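Local coordinates for uncharacterized protein (Synechococcus sp. WH 8102, PDB 4DCI) that is of unknown function but belongs to the YlqD family and pairs a small beta-sheet domain with a long, probably coiled-coil helical hairpin, at residues B[12-26]-B[129-141]. Sequence-based numbering, arbitrary orientation.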
loop_
_atom_site.group_PDB
_atom_site.type_symbol
_atom_site.label_atom_id
_atom_site.label_comp_id
_atom_site.label_asym_id
_atom_site.label_seq_id
_atom_site.Cartn_x
_atom_site.Cartn_y
_atom_site.Cartn_z
ATOM N N ILE B 12 -0.885 7.434 -22.595
ATOM C CA ILE B 12 -0.309 6.707 -21.470
ATOM C C ILE B 12 0.089 7.693 -20.396
ATOM O O ILE B 12 0.037 8.896 -20.613
ATOM C CB ILE B 12 0.942 5.895 -21.868
ATOM C CG1 ILE B 12 2.024 6.818 -22.445
ATOM C CG2 ILE B 12 0.572 4.781 -22.833
ATOM C CD1 ILE B 12 3.395 6.188 -22.545
ATOM N N LYS B 13 0.514 7.166 -19.252
ATOM C CA LYS B 13 1.000 7.958 -18.146
ATOM C C LYS B 13 2.534 7.924 -18.100
ATOM O O LYS B 13 3.136 6.868 -18.256
ATOM C CB LYS B 13 0.391 7.405 -16.871
ATOM C CG LYS B 13 1.108 7.817 -15.604
ATOM C CD LYS B 13 0.706 6.908 -14.460
ATOM C CE LYS B 13 1.653 7.038 -13.287
ATOM N NZ LYS B 13 1.214 6.079 -12.241
ATOM N N ARG B 14 3.163 9.076 -17.880
ATOM C CA ARG B 14 4.630 9.181 -17.889
ATOM C C ARG B 14 5.114 10.215 -16.874
ATOM O O ARG B 14 4.442 11.215 -16.635
ATOM C CB ARG B 14 5.119 9.650 -19.257
ATOM C CG ARG B 14 4.845 11.136 -19.416
ATOM C CD ARG B 14 5.635 11.812 -20.493
ATOM N NE ARG B 14 4.960 13.053 -20.828
ATOM C CZ ARG B 14 5.231 13.787 -21.895
ATOM N NH1 ARG B 14 6.175 13.413 -22.751
ATOM N NH2 ARG B 14 4.547 14.897 -22.107
ATOM N N PRO B 15 6.320 10.018 -16.326
ATOM C CA PRO B 15 6.844 10.992 -15.385
ATOM C C PRO B 15 7.438 12.215 -16.101
ATOM O O PRO B 15 7.892 12.106 -17.243
ATOM C CB PRO B 15 7.947 10.204 -14.700
ATOM C CG PRO B 15 8.486 9.322 -15.785
ATOM C CD PRO B 15 7.326 8.995 -16.674
ATOM N N ILE B 16 7.421 13.364 -15.436
ATOM C CA ILE B 16 8.120 14.557 -15.911
ATOM C C ILE B 16 9.197 14.904 -14.891
ATOM O O ILE B 16 8.965 14.841 -13.683
ATOM C CB ILE B 16 7.164 15.761 -16.107
ATOM C CG1 ILE B 16 6.161 15.494 -17.228
ATOM C CG2 ILE B 16 7.915 17.040 -16.436
ATOM C CD1 ILE B 16 6.764 14.968 -18.516
ATOM N N THR B 17 10.381 15.255 -15.375
ATOM C CA THR B 17 11.463 15.633 -14.486
ATOM C C THR B 17 11.458 17.137 -14.281
ATOM O O THR B 17 11.343 17.902 -15.234
ATOM C CB THR B 17 12.815 15.162 -15.040
ATOM O OG1 THR B 17 12.818 13.731 -15.102
ATOM C CG2 THR B 17 13.966 15.637 -14.159
ATOM N N VAL B 18 11.560 17.557 -13.030
ATOM C CA VAL B 18 11.665 18.974 -12.720
ATOM C C VAL B 18 13.125 19.290 -12.423
ATOM O O VAL B 18 13.724 18.694 -11.529
ATOM C CB VAL B 18 10.783 19.360 -11.511
ATOM C CG1 VAL B 18 10.577 20.867 -11.452
ATOM C CG2 VAL B 18 9.439 18.663 -11.598
ATOM N N ARG B 19 13.704 20.201 -13.196
ATOM C CA ARG B 19 15.040 20.717 -12.904
ATOM C C ARG B 19 14.924 22.167 -12.420
ATOM O O ARG B 19 14.086 22.915 -12.915
ATOM C CB ARG B 19 15.935 20.637 -14.147
ATOM C CG ARG B 19 16.243 19.221 -14.606
ATOM C CD ARG B 19 16.898 19.200 -15.977
ATOM N NE ARG B 19 16.808 17.868 -16.576
ATOM C CZ ARG B 19 16.866 17.610 -17.885
ATOM N NH1 ARG B 19 17.009 18.589 -18.773
ATOM N NH2 ARG B 19 16.765 16.359 -18.315
ATOM N N ALA B 20 15.749 22.566 -11.453
ATOM C CA ALA B 20 15.725 23.950 -10.956
ATOM C C ALA B 20 16.976 24.723 -11.319
ATOM O O ALA B 20 18.096 24.202 -11.257
ATOM C CB ALA B 20 15.509 23.992 -9.451
ATOM N N VAL B 21 16.772 25.970 -11.714
ATOM C CA VAL B 21 17.870 26.907 -11.886
ATOM C C VAL B 21 18.290 27.332 -10.484
ATOM O O VAL B 21 17.435 27.654 -9.642
ATOM C CB VAL B 21 17.445 28.138 -12.717
ATOM C CG1 VAL B 21 18.608 29.101 -12.899
ATOM C CG2 VAL B 21 16.938 27.716 -14.082
ATOM N N VAL B 22 19.594 27.312 -10.217
ATOM C CA VAL B 22 20.066 27.712 -8.894
ATOM C C VAL B 22 19.927 29.228 -8.689
ATOM O O VAL B 22 20.575 30.035 -9.373
ATOM C CB VAL B 22 21.500 27.230 -8.580
ATOM C CG1 VAL B 22 21.889 27.650 -7.167
ATOM C CG2 VAL B 22 21.605 25.716 -8.713
ATOM N N THR B 23 19.041 29.585 -7.762
ATOM C CA THR B 23 18.842 30.961 -7.334
ATOM C C THR B 23 19.095 31.002 -5.841
ATOM O O THR B 23 19.070 29.960 -5.184
ATOM C CB THR B 23 17.398 31.447 -7.556
ATOM O OG1 THR B 23 16.517 30.777 -6.645
ATOM C CG2 THR B 23 16.944 31.220 -8.990
ATOM N N PRO B 24 19.319 32.204 -5.287
ATOM C CA PRO B 24 19.519 32.287 -3.847
ATOM C C PRO B 24 18.270 31.839 -3.083
ATOM O O PRO B 24 18.386 31.076 -2.128
ATOM C CB PRO B 24 19.800 33.778 -3.615
ATOM C CG PRO B 24 20.227 34.306 -4.946
ATOM C CD PRO B 24 19.401 33.530 -5.925
ATOM N N THR B 25 17.090 32.283 -3.510
ATOM C CA THR B 25 15.847 31.849 -2.877
ATOM C C THR B 25 15.813 30.337 -2.827
ATOM O O THR B 25 15.431 29.750 -1.820
ATOM C CB THR B 25 14.602 32.350 -3.630
ATOM O OG1 THR B 25 14.465 33.764 -3.443
ATOM C CG2 THR B 25 13.341 31.665 -3.115
ATOM N N TRP B 26 16.243 29.710 -3.913
ATOM C CA TRP B 26 16.167 28.265 -4.021
ATOM C C TRP B 26 17.104 27.570 -3.080
ATOM O O TRP B 26 16.718 26.597 -2.431
ATOM C CB TRP B 26 16.408 27.821 -5.455
ATOM C CG TRP B 26 16.296 26.332 -5.619
ATOM C CD1 TRP B 26 15.146 25.586 -5.876
ATOM C CD2 TRP B 26 17.378 25.347 -5.521
ATOM N NE1 TRP B 26 15.440 24.248 -5.950
ATOM C CE2 TRP B 26 16.761 24.036 -5.744
ATOM C CE3 TRP B 26 18.746 25.417 -5.285
ATOM C CZ2 TRP B 26 17.501 22.864 -5.731
ATOM C CZ3 TRP B 26 19.482 24.226 -5.272
ATOM C CH2 TRP B 26 18.872 22.981 -5.489
ATOM N N LEU B 129 9.023 4.984 -27.127
ATOM C CA LEU B 129 8.448 4.947 -25.799
ATOM C C LEU B 129 9.413 5.450 -24.741
ATOM O O LEU B 129 9.000 6.081 -23.765
ATOM C CB LEU B 129 8.028 3.524 -25.473
ATOM C CG LEU B 129 6.991 3.345 -24.380
ATOM C CD1 LEU B 129 5.918 4.410 -24.477
ATOM C CD2 LEU B 129 6.377 1.972 -24.524
ATOM N N VAL B 130 10.695 5.174 -24.949
ATOM C CA VAL B 130 11.710 5.516 -23.968
ATOM C C VAL B 130 11.967 7.015 -23.930
ATOM O O VAL B 130 12.176 7.585 -22.866
ATOM C CB VAL B 130 13.014 4.744 -24.225
ATOM C CG1 VAL B 130 14.070 5.116 -23.195
ATOM C CG2 VAL B 130 12.740 3.252 -24.176
ATOM N N GLU B 131 11.933 7.651 -25.093
ATOM C CA GLU B 131 12.141 9.086 -25.180
ATOM C C GLU B 131 10.925 9.840 -24.651
ATOM O O GLU B 131 11.062 10.920 -24.087
ATOM C CB GLU B 131 12.479 9.481 -26.612
ATOM C CG GLU B 131 13.617 8.640 -27.166
ATOM C CD GLU B 131 14.351 9.276 -28.328
ATOM O OE1 GLU B 131 13.695 9.702 -29.310
ATOM O OE2 GLU B 131 15.602 9.330 -28.261
ATOM N N LYS B 132 9.743 9.251 -24.817
ATOM C CA LYS B 132 8.507 9.758 -24.208
ATOM C C LYS B 132 8.580 9.860 -22.676
ATOM O O LYS B 132 7.942 10.723 -22.083
ATOM C CB LYS B 132 7.315 8.868 -24.579
ATOM C CG LYS B 132 6.973 8.809 -26.060
ATOM C CD LYS B 132 6.232 10.050 -26.523
ATOM C CE LYS B 132 5.886 9.959 -27.999
ATOM N NZ LYS B 132 5.471 11.277 -28.556
HETATM N N MSE B 133 9.352 8.976 -22.046
HETATM C CA MSE B 133 9.513 8.968 -20.589
HETATM C C MSE B 133 10.635 9.913 -20.127
HETATM O O MSE B 133 11.111 9.810 -18.996
HETATM C CB MSE B 133 9.818 7.547 -20.083
HETATM C CG MSE B 133 9.042 6.434 -20.763
HETATM SE SE MSE B 133 7.185 6.290 -20.185
HETATM C CE MSE B 133 7.511 5.262 -18.560
ATOM N N GLN B 134 11.071 10.827 -20.987
ATOM C CA GLN B 134 12.288 11.566 -20.689
ATOM C C GLN B 134 12.170 13.069 -20.850
ATOM O O GLN B 134 13.178 13.771 -21.010
ATOM C CB GLN B 134 13.452 11.026 -21.521
ATOM C CG GLN B 134 13.722 9.561 -21.250
ATOM C CD GLN B 134 15.086 9.103 -21.719
ATOM O OE1 GLN B 134 15.516 9.395 -22.838
ATOM N NE2 GLN B 134 15.768 8.359 -20.862
ATOM N N VAL B 135 10.945 13.569 -20.802
ATOM C CA VAL B 135 10.736 15.004 -20.842
ATOM C C VAL B 135 11.063 15.642 -19.481
ATOM O O VAL B 135 10.732 15.093 -18.426
ATOM C CB VAL B 135 9.305 15.321 -21.296
ATOM C CG1 VAL B 135 8.977 16.786 -21.092
ATOM C CG2 VAL B 135 9.143 14.956 -22.762
ATOM N N ALA B 136 11.744 16.786 -19.513
ATOM C CA ALA B 136 12.018 17.557 -18.296
ATOM C C ALA B 136 11.645 19.022 -18.470
ATOM O O ALA B 136 11.674 19.538 -19.583
ATOM C CB ALA B 136 13.476 17.431 -17.891
ATOM N N ILE B 137 11.281 19.679 -17.370
ATOM C CA ILE B 137 11.040 21.118 -17.374
ATOM C C ILE B 137 12.042 21.831 -16.465
ATOM O O ILE B 137 12.488 21.276 -15.455
ATOM C CB ILE B 137 9.602 21.457 -16.955
ATOM C CG1 ILE B 137 9.352 21.065 -15.501
ATOM C CG2 ILE B 137 8.619 20.734 -17.848
ATOM C CD1 ILE B 137 7.959 21.391 -15.012
ATOM N N VAL B 138 12.402 23.055 -16.841
ATOM C CA VAL B 138 13.362 23.854 -16.083
ATOM C C VAL B 138 12.640 25.000 -15.380
ATOM O O VAL B 138 11.992 25.824 -16.029
ATOM C CB VAL B 138 14.482 24.402 -16.985
ATOM C CG1 VAL B 138 15.431 25.276 -16.189
ATOM C CG2 VAL B 138 15.248 23.258 -17.635
ATOM N N VAL B 139 12.752 25.025 -14.051
ATOM C CA VAL B 139 12.103 26.027 -13.205
ATOM C C VAL B 139 13.118 27.015 -12.621
ATOM O O VAL B 139 14.201 26.624 -12.164
ATOM C CB VAL B 139 11.305 25.372 -12.050
ATOM C CG1 VAL B 139 10.894 26.413 -11.024
ATOM C CG2 VAL B 139 10.074 24.662 -12.581
ATOM N N ARG B 140 12.751 28.293 -12.644
ATOM C CA ARG B 140 13.525 29.341 -12.005
ATOM C C ARG B 140 12.588 30.111 -11.089
ATOM O O ARG B 140 11.648 30.768 -11.552
ATOM C CB ARG B 140 14.123 30.265 -13.055
ATOM C CG ARG B 140 15.214 31.166 -12.530
ATOM C CD ARG B 140 15.547 32.254 -13.535
ATOM N NE ARG B 140 16.121 33.403 -12.846
ATOM C CZ ARG B 140 17.420 33.574 -12.628
ATOM N NH1 ARG B 140 18.298 32.674 -13.067
ATOM N NH2 ARG B 140 17.840 34.650 -11.976
ATOM N N ASP B 141 12.837 30.002 -9.787
ATOM C CA ASP B 141 11.984 30.619 -8.769
ATOM C C ASP B 141 10.509 30.417 -9.071
ATOM O O ASP B 141 9.731 31.366 -9.069
ATOM C CB ASP B 141 12.295 32.114 -8.625
ATOM C CG ASP B 141 13.583 32.374 -7.868
ATOM O OD1 ASP B 141 14.034 31.480 -7.109
ATOM O OD2 ASP B 141 14.140 33.483 -8.029
#
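Thr23 OG1 has two partners: it donates to Asp141 OD1 at 2.6 Å, reaching the syn side of the carboxylate 28° out of its plane, and accepts from Trp26 N as the N-cap of the helix that begins at Pro24. With chi1 at 70°, the hydroxyl sits between the backbone N and carbonyl carbon of Thr23. Asp141 thereby brings a carboxylate to the helix start, which would probably favour its charged form.

Strands 12-21 and 136-140 run parallel, Thr17 and Arg19 each giving N-H and C=O to residues 135-139; Arg19 N meets Ile137 O at 2.8 Å. On one face the extended Arg19 chain lays its guanidinium flat over Ala136 CB, 3.3 Å from the plane, while on the other Val18 CG1 touches Val139 CG2 at 4.0 Å. Beyond the strand pairing, Arg14 NH1 donates in its guanidinium plane to a lone pair of Lys132 O (3.3 Å, 175°), and Val135 CB lies over one face of that group, toward NH1. Strand 111-123 flanks 12-21, and Leu10 of a third subunit packs on Val135 and Ile137. This is the central parallel pair of a four-stranded mixed sheet, from which the helical hairpin departs at the Thr23 cap.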